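Side-chain contacts in acyltransferase (PDB 5UG1), which probably transfers acetyl groups to hydroxyls of peptidoglycan, as the C-terminal catalytic domain of the O-acetyltransferase OatA of Streptococcus pneumoniae: residues A[140-143]-A[144-147]; A[156-159]-A[160-164]; A[164-167]-A[168-172]; A[35-38]-A[39-42]. One frame throughout, in Å; residues are numbered along the deposited sequence.

Contact 1 (A[140-143]-A[144-147]). With 03S (methanesulfonic acid), chain B.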
loop_
_atom_site.group_PDB
_atom_site.type_symbol
_atom_site.label_atom_id
_atom_site.label_comp_id
_atom_site.label_asym_id
_atom_site.label_seq_id
_atom_site.Cartn_x
_atom_site.Cartn_y
_atom_site.Cartn_z
ATOM N N GLY A 140 -14.190 6.376 -17.406
ATOM C CA GLY A 140 -14.293 5.157 -18.174
ATOM C C GLY A 140 -13.733 3.920 -17.514
ATOM O O GLY A 140 -13.577 2.901 -18.187
ATOM N N THR A 141 -13.441 3.957 -16.224
ATOM C CA THR A 141 -12.779 2.853 -15.540
ATOM C C THR A 141 -13.746 2.175 -14.576
ATOM O O THR A 141 -14.892 2.593 -14.410
ATOM C CB THR A 141 -11.538 3.340 -14.788
ATOM O OG1 THR A 141 -11.945 4.021 -13.597
ATOM C CG2 THR A 141 -10.700 4.289 -15.665
ATOM N N ASP A 142 -13.253 1.115 -13.932
ATOM C CA ASP A 142 -13.994 0.409 -12.897
ATOM C C ASP A 142 -13.917 1.105 -11.542
ATOM O O ASP A 142 -14.427 0.557 -10.555
ATOM C CB ASP A 142 -13.482 -1.030 -12.775
ATOM C CG ASP A 142 -12.070 -1.107 -12.190
ATOM O OD1 ASP A 142 -11.426 -0.054 -11.990
ATOM O OD2 ASP A 142 -11.591 -2.233 -11.944
ATOM N N GLN A 143 -13.304 2.272 -11.499
ATOM C CA GLN A 143 -13.169 3.050 -10.296
ATOM C C GLN A 143 -12.111 2.536 -9.297
ATOM O O GLN A 143 -12.078 2.988 -8.194
ATOM C CB GLN A 143 -14.496 3.178 -9.577
ATOM C CG GLN A 143 -15.618 3.880 -10.328
ATOM C CD GLN A 143 -15.253 5.224 -10.882
ATOM O OE1 GLN A 143 -15.319 6.212 -10.217
ATOM N NE2 GLN A 143 -14.894 5.252 -12.103
ATOM N N VAL A 144 -11.260 1.619 -9.725
ATOM C CA VAL A 144 -10.253 1.010 -8.886
ATOM C C VAL A 144 -8.920 0.841 -9.621
ATOM O O VAL A 144 -7.870 1.081 -9.078
ATOM C CB VAL A 144 -10.712 -0.368 -8.394
ATOM C CG1 VAL A 144 -9.623 -1.073 -7.626
ATOM C CG2 VAL A 144 -11.975 -0.270 -7.583
ATOM N N HIS A 145 -9.026 0.402 -10.857
ATOM C CA HIS A 145 -7.915 0.241 -11.746
ATOM C C HIS A 145 -7.789 1.482 -12.599
ATOM O O HIS A 145 -8.485 1.637 -13.556
ATOM C CB HIS A 145 -8.070 -1.018 -12.593
ATOM C CG HIS A 145 -8.086 -2.284 -11.796
ATOM N ND1 HIS A 145 -9.244 -2.894 -11.399
ATOM C CD2 HIS A 145 -7.083 -3.023 -11.284
ATOM C CE1 HIS A 145 -8.953 -3.964 -10.696
ATOM N NE2 HIS A 145 -7.649 -4.071 -10.622
ATOM N N PHE A 146 -6.896 2.370 -12.220
ATOM C CA PHE A 146 -6.751 3.659 -12.868
ATOM C C PHE A 146 -6.479 3.595 -14.372
ATOM O O PHE A 146 -5.853 2.696 -14.838
ATOM C CB PHE A 146 -5.645 4.453 -12.170
ATOM C CG PHE A 146 -4.357 3.713 -12.058
ATOM C CD1 PHE A 146 -3.562 3.530 -13.156
ATOM C CD2 PHE A 146 -3.943 3.197 -10.864
ATOM C CE1 PHE A 146 -2.406 2.833 -13.073
ATOM C CE2 PHE A 146 -2.791 2.505 -10.771
ATOM C CZ PHE A 146 -2.004 2.326 -11.863
ATOM N N GLY A 147 -6.969 4.584 -15.106
ATOM C CA GLY A 147 -6.683 4.691 -16.526
ATOM C C GLY A 147 -7.577 3.890 -17.457
ATOM O O GLY A 147 -7.738 2.677 -17.291
HETATM S S10 03S B . -7.186 -5.750 -7.588
HETATM O O11 03S B . -7.975 -4.506 -7.440
HETATM O O12 03S B . -6.597 -6.120 -6.282
HETATM C C13 03S B . -8.176 -6.976 -8.116
HETATM O O HOH W 1 -10.418 -0.105 -14.965
#

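Contact 2 (A[156-159]-A[160-164])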
loop_
_atom_site.group_PDB
_atom_site.type_symbol
_atom_site.label_atom_id
_atom_site.label_comp_id
_atom_site.label_asym_id
_atom_site.label_seq_id
_atom_site.Cartn_x
_atom_site.Cartn_y
_atom_site.Cartn_z
ATOM N N GLY A 156 -1.994 7.742 -14.124
ATOM C CA GLY A 156 -2.443 7.146 -12.878
ATOM C C GLY A 156 -1.351 6.348 -12.191
ATOM O O GLY A 156 -1.192 6.415 -10.967
ATOM N N ALA A 157 -0.577 5.590 -12.970
ATOM C CA ALA A 157 0.476 4.768 -12.381
ATOM C C ALA A 157 1.566 5.633 -11.763
ATOM O O ALA A 157 2.108 5.300 -10.702
ATOM C CB ALA A 157 1.064 3.839 -13.435
ATOM N N LYS A 158 1.900 6.742 -12.422
ATOM C CA LYS A 158 2.912 7.645 -11.896
ATOM C C LYS A 158 2.448 8.313 -10.606
ATOM O O LYS A 158 3.249 8.504 -9.683
ATOM C CB LYS A 158 3.271 8.687 -12.954
ATOM C CG LYS A 158 4.458 9.526 -12.583
ATOM C CD LYS A 158 4.819 10.501 -13.669
ATOM C CE LYS A 158 6.204 11.046 -13.379
ATOM N NZ LYS A 158 6.490 10.979 -11.907
ATOM N N LEU A 159 1.162 8.683 -10.524
ATOM C CA LEU A 159 0.624 9.220 -9.276
ATOM C C LEU A 159 0.712 8.194 -8.162
ATOM O O LEU A 159 1.049 8.529 -7.019
ATOM C CB LEU A 159 -0.833 9.649 -9.458
ATOM C CG LEU A 159 -1.114 11.004 -10.100
ATOM C CD1 LEU A 159 -2.559 11.055 -10.568
ATOM C CD2 LEU A 159 -0.834 12.106 -9.104
ATOM N N TYR A 160 0.392 6.940 -8.478
ATOM C CA TYR A 160 0.446 5.884 -7.481
ATOM C C TYR A 160 1.879 5.659 -7.013
ATOM O O TYR A 160 2.146 5.615 -5.808
ATOM C CB TYR A 160 -0.168 4.612 -8.058
ATOM C CG TYR A 160 -0.308 3.450 -7.095
ATOM C CD1 TYR A 160 0.747 2.577 -6.874
ATOM C CD2 TYR A 160 -1.506 3.211 -6.436
ATOM C CE1 TYR A 160 0.630 1.503 -6.013
ATOM C CE2 TYR A 160 -1.640 2.127 -5.568
ATOM C CZ TYR A 160 -0.564 1.277 -5.363
ATOM O OH TYR A 160 -0.675 0.201 -4.506
ATOM N N ALA A 161 2.823 5.560 -7.951
ATOM C CA ALA A 161 4.210 5.341 -7.561
ATOM C C ALA A 161 4.761 6.520 -6.764
ATOM O O ALA A 161 5.472 6.327 -5.770
ATOM C CB ALA A 161 5.066 5.076 -8.799
ATOM N N ASP A 162 4.439 7.752 -7.177
ATOM C CA ASP A 162 4.983 8.922 -6.488
ATOM C C ASP A 162 4.436 9.052 -5.073
ATOM O O ASP A 162 5.123 9.582 -4.192
ATOM C CB ASP A 162 4.694 10.194 -7.273
ATOM C CG ASP A 162 5.580 10.335 -8.508
ATOM O OD1 ASP A 162 6.668 9.712 -8.547
ATOM O OD2 ASP A 162 5.184 11.072 -9.440
ATOM N N THR A 163 3.204 8.595 -4.842
ATOM C CA THR A 163 2.650 8.617 -3.495
ATOM C C THR A 163 3.491 7.766 -2.555
ATOM O O THR A 163 3.814 8.182 -1.437
ATOM C CB THR A 163 1.203 8.125 -3.522
ATOM O OG1 THR A 163 0.448 8.924 -4.440
ATOM C CG2 THR A 163 0.576 8.237 -2.139
ATOM N N ILE A 164 3.867 6.568 -3.006
ATOM C CA ILE A 164 4.678 5.675 -2.184
ATOM C C ILE A 164 6.100 6.216 -2.038
ATOM O O ILE A 164 6.681 6.184 -0.946
ATOM C CB ILE A 164 4.630 4.252 -2.776
ATOM C CG1 ILE A 164 3.232 3.656 -2.530
ATOM C CG2 ILE A 164 5.711 3.341 -2.187
ATOM C CD1 ILE A 164 2.932 2.446 -3.372
#

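Contact 3 (A[164-167]-A[168-172])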
loop_
_atom_site.group_PDB
_atom_site.type_symbol
_atom_site.label_atom_id
_atom_site.label_comp_id
_atom_site.label_asym_id
_atom_site.label_seq_id
_atom_site.Cartn_x
_atom_site.Cartn_y
_atom_site.Cartn_z
ATOM N N ILE A 164 3.867 6.568 -3.006
ATOM C CA ILE A 164 4.678 5.675 -2.184
ATOM C C ILE A 164 6.100 6.216 -2.038
ATOM O O ILE A 164 6.681 6.184 -0.946
ATOM C CB ILE A 164 4.630 4.252 -2.776
ATOM C CG1 ILE A 164 3.232 3.656 -2.530
ATOM C CG2 ILE A 164 5.711 3.341 -2.187
ATOM C CD1 ILE A 164 2.932 2.446 -3.372
ATOM N N ALA A 165 6.679 6.744 -3.122
ATOM C CA ALA A 165 8.001 7.357 -3.011
ATOM C C ALA A 165 8.002 8.469 -1.970
ATOM O O ALA A 165 8.938 8.581 -1.166
ATOM C CB ALA A 165 8.456 7.903 -4.367
ATOM N N THR A 166 6.954 9.292 -1.952
ATOM C CA THR A 166 6.906 10.382 -0.983
ATOM C C THR A 166 6.820 9.856 0.444
ATOM O O THR A 166 7.452 10.406 1.345
ATOM C CB THR A 166 5.737 11.305 -1.303
ATOM O OG1 THR A 166 5.992 11.946 -2.555
ATOM C CG2 THR A 166 5.582 12.372 -0.233
ATOM N N ALA A 167 6.054 8.782 0.668
ATOM C CA ALA A 167 6.007 8.161 1.990
ATOM C C ALA A 167 7.368 7.586 2.394
ATOM O O ALA A 167 7.790 7.724 3.547
ATOM C CB ALA A 167 4.939 7.068 2.016
ATOM N N LEU A 168 8.063 6.925 1.465
ATOM C CA LEU A 168 9.395 6.416 1.778
ATOM C C LEU A 168 10.342 7.545 2.155
ATOM O O LEU A 168 11.135 7.413 3.093
ATOM C CB LEU A 168 9.954 5.632 0.593
ATOM C CG LEU A 168 9.300 4.274 0.364
ATOM C CD1 LEU A 168 9.464 3.836 -1.068
ATOM C CD2 LEU A 168 9.934 3.261 1.278
ATOM N N GLN A 169 10.279 8.666 1.438
ATOM C CA GLN A 169 11.117 9.801 1.815
ATOM C C GLN A 169 10.739 10.312 3.196
ATOM O O GLN A 169 11.612 10.620 4.011
ATOM C CB GLN A 169 11.010 10.919 0.779
ATOM C CG GLN A 169 11.585 10.552 -0.565
ATOM C CD GLN A 169 11.760 11.757 -1.467
ATOM O OE1 GLN A 169 10.789 12.275 -2.031
ATOM N NE2 GLN A 169 13.002 12.219 -1.602
ATOM N N THR A 170 9.433 10.399 3.474
ATOM C CA THR A 170 8.970 10.780 4.806
ATOM C C THR A 170 9.509 9.831 5.869
ATOM O O THR A 170 9.958 10.270 6.936
ATOM C CB THR A 170 7.440 10.791 4.844
ATOM O OG1 THR A 170 6.929 11.772 3.931
ATOM C CG2 THR A 170 6.935 11.077 6.258
ATOM N N ALA A 171 9.480 8.526 5.590
ATOM C CA ALA A 171 9.865 7.512 6.561
ATOM C C ALA A 171 11.370 7.421 6.765
ATOM O O ALA A 171 11.806 6.682 7.655
ATOM C CB ALA A 171 9.330 6.136 6.144
ATOM N N GLN A 172 12.160 8.175 5.993
ATOM C CA GLN A 172 13.610 8.013 6.007
ATOM C C GLN A 172 14.202 8.268 7.391
ATOM O O GLN A 172 15.087 7.531 7.839
ATOM C CB GLN A 172 14.237 8.951 4.977
ATOM C CG GLN A 172 15.666 8.604 4.581
ATOM C CD GLN A 172 15.727 7.602 3.442
ATOM O OE1 GLN A 172 14.726 6.968 3.102
ATOM N NE2 GLN A 172 16.905 7.458 2.842
#

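Contact 4 (A[35-38]-A[39-42])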
loop_
_atom_site.group_PDB
_atom_site.type_symbol
_atom_site.label_atom_id
_atom_site.label_comp_id
_atom_site.label_asym_id
_atom_site.label_seq_id
_atom_site.Cartn_x
_atom_site.Cartn_y
_atom_site.Cartn_z
ATOM N N SER A 35 -4.639 -11.202 -6.789
ATOM C CA SER A 35 -5.575 -11.466 -5.722
ATOM C C SER A 35 -5.114 -11.200 -4.302
ATOM O O SER A 35 -5.720 -11.626 -3.376
ATOM C CB SER A 35 -6.016 -12.903 -5.800
ATOM O OG SER A 35 -6.996 -12.998 -6.767
ATOM N N VAL A 36 -4.059 -10.456 -4.135
ATOM C CA VAL A 36 -3.520 -10.275 -2.792
ATOM C C VAL A 36 -4.468 -9.427 -1.945
ATOM O O VAL A 36 -4.979 -8.387 -2.381
ATOM C CB VAL A 36 -2.110 -9.674 -2.875
ATOM C CG1 VAL A 36 -1.615 -9.191 -1.505
ATOM C CG2 VAL A 36 -1.163 -10.724 -3.462
ATOM N N THR A 37 -4.740 -9.899 -0.734
ATOM C CA THR A 37 -5.479 -9.157 0.269
ATOM C C THR A 37 -4.551 -8.796 1.424
ATOM O O THR A 37 -3.415 -9.262 1.516
ATOM C CB THR A 37 -6.667 -9.975 0.783
ATOM O OG1 THR A 37 -6.191 -11.057 1.586
ATOM C CG2 THR A 37 -7.461 -10.542 -0.381
ATOM N N THR A 38 -5.055 -7.948 2.319
ATOM C CA THR A 38 -4.296 -7.628 3.519
ATOM C C THR A 38 -4.001 -8.887 4.323
ATOM O O THR A 38 -2.911 -9.028 4.903
ATOM C CB THR A 38 -5.067 -6.612 4.350
ATOM O OG1 THR A 38 -5.414 -5.499 3.505
ATOM C CG2 THR A 38 -4.217 -6.158 5.559
ATOM N N LYS A 39 -4.952 -9.827 4.335
ATOM C CA LYS A 39 -4.760 -11.113 5.005
ATOM C C LYS A 39 -3.555 -11.865 4.447
ATOM O O LYS A 39 -2.670 -12.279 5.202
ATOM C CB LYS A 39 -6.023 -11.956 4.866
ATOM C CG LYS A 39 -6.035 -13.258 5.666
ATOM C CD LYS A 39 -7.235 -14.111 5.246
ATOM C CE LYS A 39 -7.241 -15.478 5.923
ATOM N NZ LYS A 39 -5.953 -16.207 5.728
ATOM N N THR A 40 -3.506 -12.061 3.123
ATOM C CA THR A 40 -2.401 -12.834 2.563
ATOM C C THR A 40 -1.100 -12.037 2.578
ATOM O O THR A 40 -0.020 -12.630 2.678
ATOM C CB THR A 40 -2.718 -13.321 1.137
ATOM O OG1 THR A 40 -2.890 -12.205 0.264
ATOM C CG2 THR A 40 -3.981 -14.167 1.112
ATOM N N ALA A 41 -1.182 -10.705 2.494
ATOM C CA ALA A 41 0.010 -9.872 2.627
ATOM C C ALA A 41 0.657 -10.038 3.999
ATOM O O ALA A 41 1.891 -10.022 4.122
ATOM C CB ALA A 41 -0.352 -8.407 2.385
ATOM N N ASN A 42 -0.169 -10.160 5.043
ATOM C CA ASN A 42 0.321 -10.475 6.384
ATOM C C ASN A 42 1.121 -11.774 6.376
ATOM O O ASN A 42 2.210 -11.857 6.957
ATOM C CB ASN A 42 -0.873 -10.581 7.344
ATOM C CG ASN A 42 -0.496 -10.335 8.804
ATOM O OD1 ASN A 42 0.682 -10.344 9.161
ATOM N ND2 ASN A 42 -1.507 -10.112 9.657
#

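Contact 1 (A[140-143]-A[144-147])
Both oxygens of the Asp142 carboxylate bind the residues that follow it. OD2 of Asp142 accepts a very short hydrogen bond from His145 ND1, 2.5 Å and nearly straight at 175°, and it lies at the edge of the imidazole, near the ring plane. OD1 accepts twice from the backbone. His145 N comes to the syn lone pair of Asp142 OD1 at 2.7 Å, whereas Val144 N, 2.8 Å from Asp142 OD1, approaches from above the carboxylate plane. With three bonds the carboxylate can hardly turn, although its plane stands 36° from that of the ring. The group gets there because CG of Asp142 sits between its own backbone N and carbonyl carbon (chi1 69°), which folds the short side chain back over the turn.

An Asp-x-x-His segment of this kind is familiar from SGNH-type hydrolases and their relatives. Here Ser12 OG hydrogen-bonds to His145 NE2, so the geometry fits a Ser-His-Asp catalytic triad. The methanesulfonyl group lies near that nitrogen, with its O11 3.2 Å from His145 NE2, and it also accepts from Ser12 N.

Val144 CG1 lies over one face of the imidazole, offset toward the rim, and comes within 3.8 Å of O11 of the ligand. Thr141 OG1 accepts from Gln143 N in an ST turn and also bonds to Trp138 O. Thr141 CG2 packs 3.6 Å from Gly147 C, while a water joins Asp142 N to His145 O.

Contact 2 (A[156-159]-A[160-164])
Leu159 O is gripped twice by Thr163. The hydroxyl OG1 of Thr163 donates to it over 2.7 Å, and Thr163 N reaches the same Leu159 O at 3.1 Å from the opposite face of the carbonyl plane. The hydroxyl can do so because chi1 of Thr163 (-56°) sets OG1 beside its own backbone N, directed back toward the preceding turn.

One residue earlier on the same spacing, Lys158 and Asp162 form a salt bridge. NZ of Lys158 donates to the syn lone pair of Asp162 OD2 at 2.8 Å. The lysine chain runs extended from CG and bends at its last torsion (chi4 -26°), which brings the ammonium over to the carboxylate. Asp162 OD2 also lies 3.2 Å from Lys158 O. Neither oxygen can donate to the other, and the nearby ammonium probably eases their closeness.

The other side of the helix is apolar and turned inward. CB of Tyr160 rests 3.6 Å from Ala157 O, and from there the ring leads away from the turn to meet Trp127 edge-to-face and to touch Val13 and Ala14 of helix 12-16. Ala157 and Ala161, four residues apart, both lie against Ala20 of helix 18-24. The i to i+4 salt bridge on one side and the alanines and tyrosine packed inward on another make this part of helix 150-171 amphipathic, as in a helix that covers part of an alpha/beta fold.

Contact 3 (A[164-167]-A[168-172])
Leu168 touches the preceding turn through CB, CG and CD1. Its CB lies 3.6 Å from Ala165 O, and CG is 3.5 Å from Ile164 O. Beyond the branch, Leu168 CD1 stays 3.6 Å from Ile164 O and meets the methyl CG2 of Ile164 at 3.9 Å. The two side chains lie next to one another and point the same way. This follows from the leucine's first torsion: at chi1 -72°, CG falls beside the backbone N, and Leu168 N donates to Ile164 O at 2.9 Å with an N-H...O angle of 166°. Side chain and amide thus converge on one carbonyl.

The next residues repeat the i to i+4 pattern. Gln169 N donates to Ala165 O, and Gln169 CG packs 3.4 Å from Ala165 O. Thr170 N donates to Thr166 O. Ala171 N bonds to Ala167 O at 2.8 Å, and Ala171 CB stays 3.4 Å from Ala167 O. The hydroxyl of Thr166 instead looks back along the helix to Asp162 O.

Both segments belong to helix 150-171, which packs on the parallel sheet: Ile164 touches Leu8 of strand 6-10, Leu168 reaches Ile88 of strand 86-90, and Ala167 meets Thr123 of strand 122-125. The bonds established across the contact run from main-chain amides to carbonyls. Cohesion here therefore rests largely on helix geometry and on methyl groups seated against the strands, with no charged pair across the turn.

Contact 4 (A[35-38]-A[39-42])
Thr37 and Thr40 exchange hydrogen bonds: Thr40 N donates to the hydroxyl OG1 of Thr37 at 3.3 Å with an N-H...O angle of 165°, and in return Thr37 N donates to Thr40 OG1 at 3.1 Å. Each threonine hydroxyl therefore accepts from the other residue's amide. Both hydroxyls occupy the position between the backbone N and the carbonyl carbon (chi1 71° for Thr37, 63° for Thr40), a torsion that turns each OG1 toward the opposite residue.

Backbone bonds start the helix proper: Ala41 N donates to Thr37 O at 2.8 Å, and Asn42 N to Thr38 O at 3.0 Å.

The apolar contact is a single pair, Val36 CG1 standing 4.2 Å from Ala41 CB.

Van der Waals approaches of carbon to oxygen fill in around it. Val36 CG1 is 3.7 Å from Thr40 OG1, the valine branch lying across the threonine side chain just before the cap. Ala41 CB is 3.3 Å from Thr37 O, and Thr37 OG1 lies 3.4 Å from Lys39 CB, so the methylene of the first turn packs against the cap.

Polar ends not spent here find partners beyond: the hydroxyl of Thr38 bonds to that of Thr62, and Lys39 NZ makes a salt bridge to Glu43.

Side chains at the N-cap and three residues on, each binding the other's main-chain N-H, define a capping box; here it opens helix 38-50 after strand 29-32, near the methanesulfonate pocket, whose Asn65 bonds weakly to Val36 O.

All four contacts are partly buried. Contacts 2 and 3 are successive parts of helix 150-171, share Ile164, and each turn one side inward and another outward; contact 2 adds a salt bridge, whereas contact 3, over the parallel sheet, pairs its side chains mainly through apolar groups. Contact 1, a loop dominated by a carboxylate and an imidazole, lies farthest out, its centre about 17 Å from the chain centre; it touches contact 2 where Phe146 CE1 approaches Ala157 N at 3.3 Å. Contact 4, across the chain's centre from contacts 2 and 3, relies on hydroxyls and amides. Contact 1 supplies Val144 and His145 to the ligand pocket; contact 4 lies only near it, their nearest atoms about 9 Å apart.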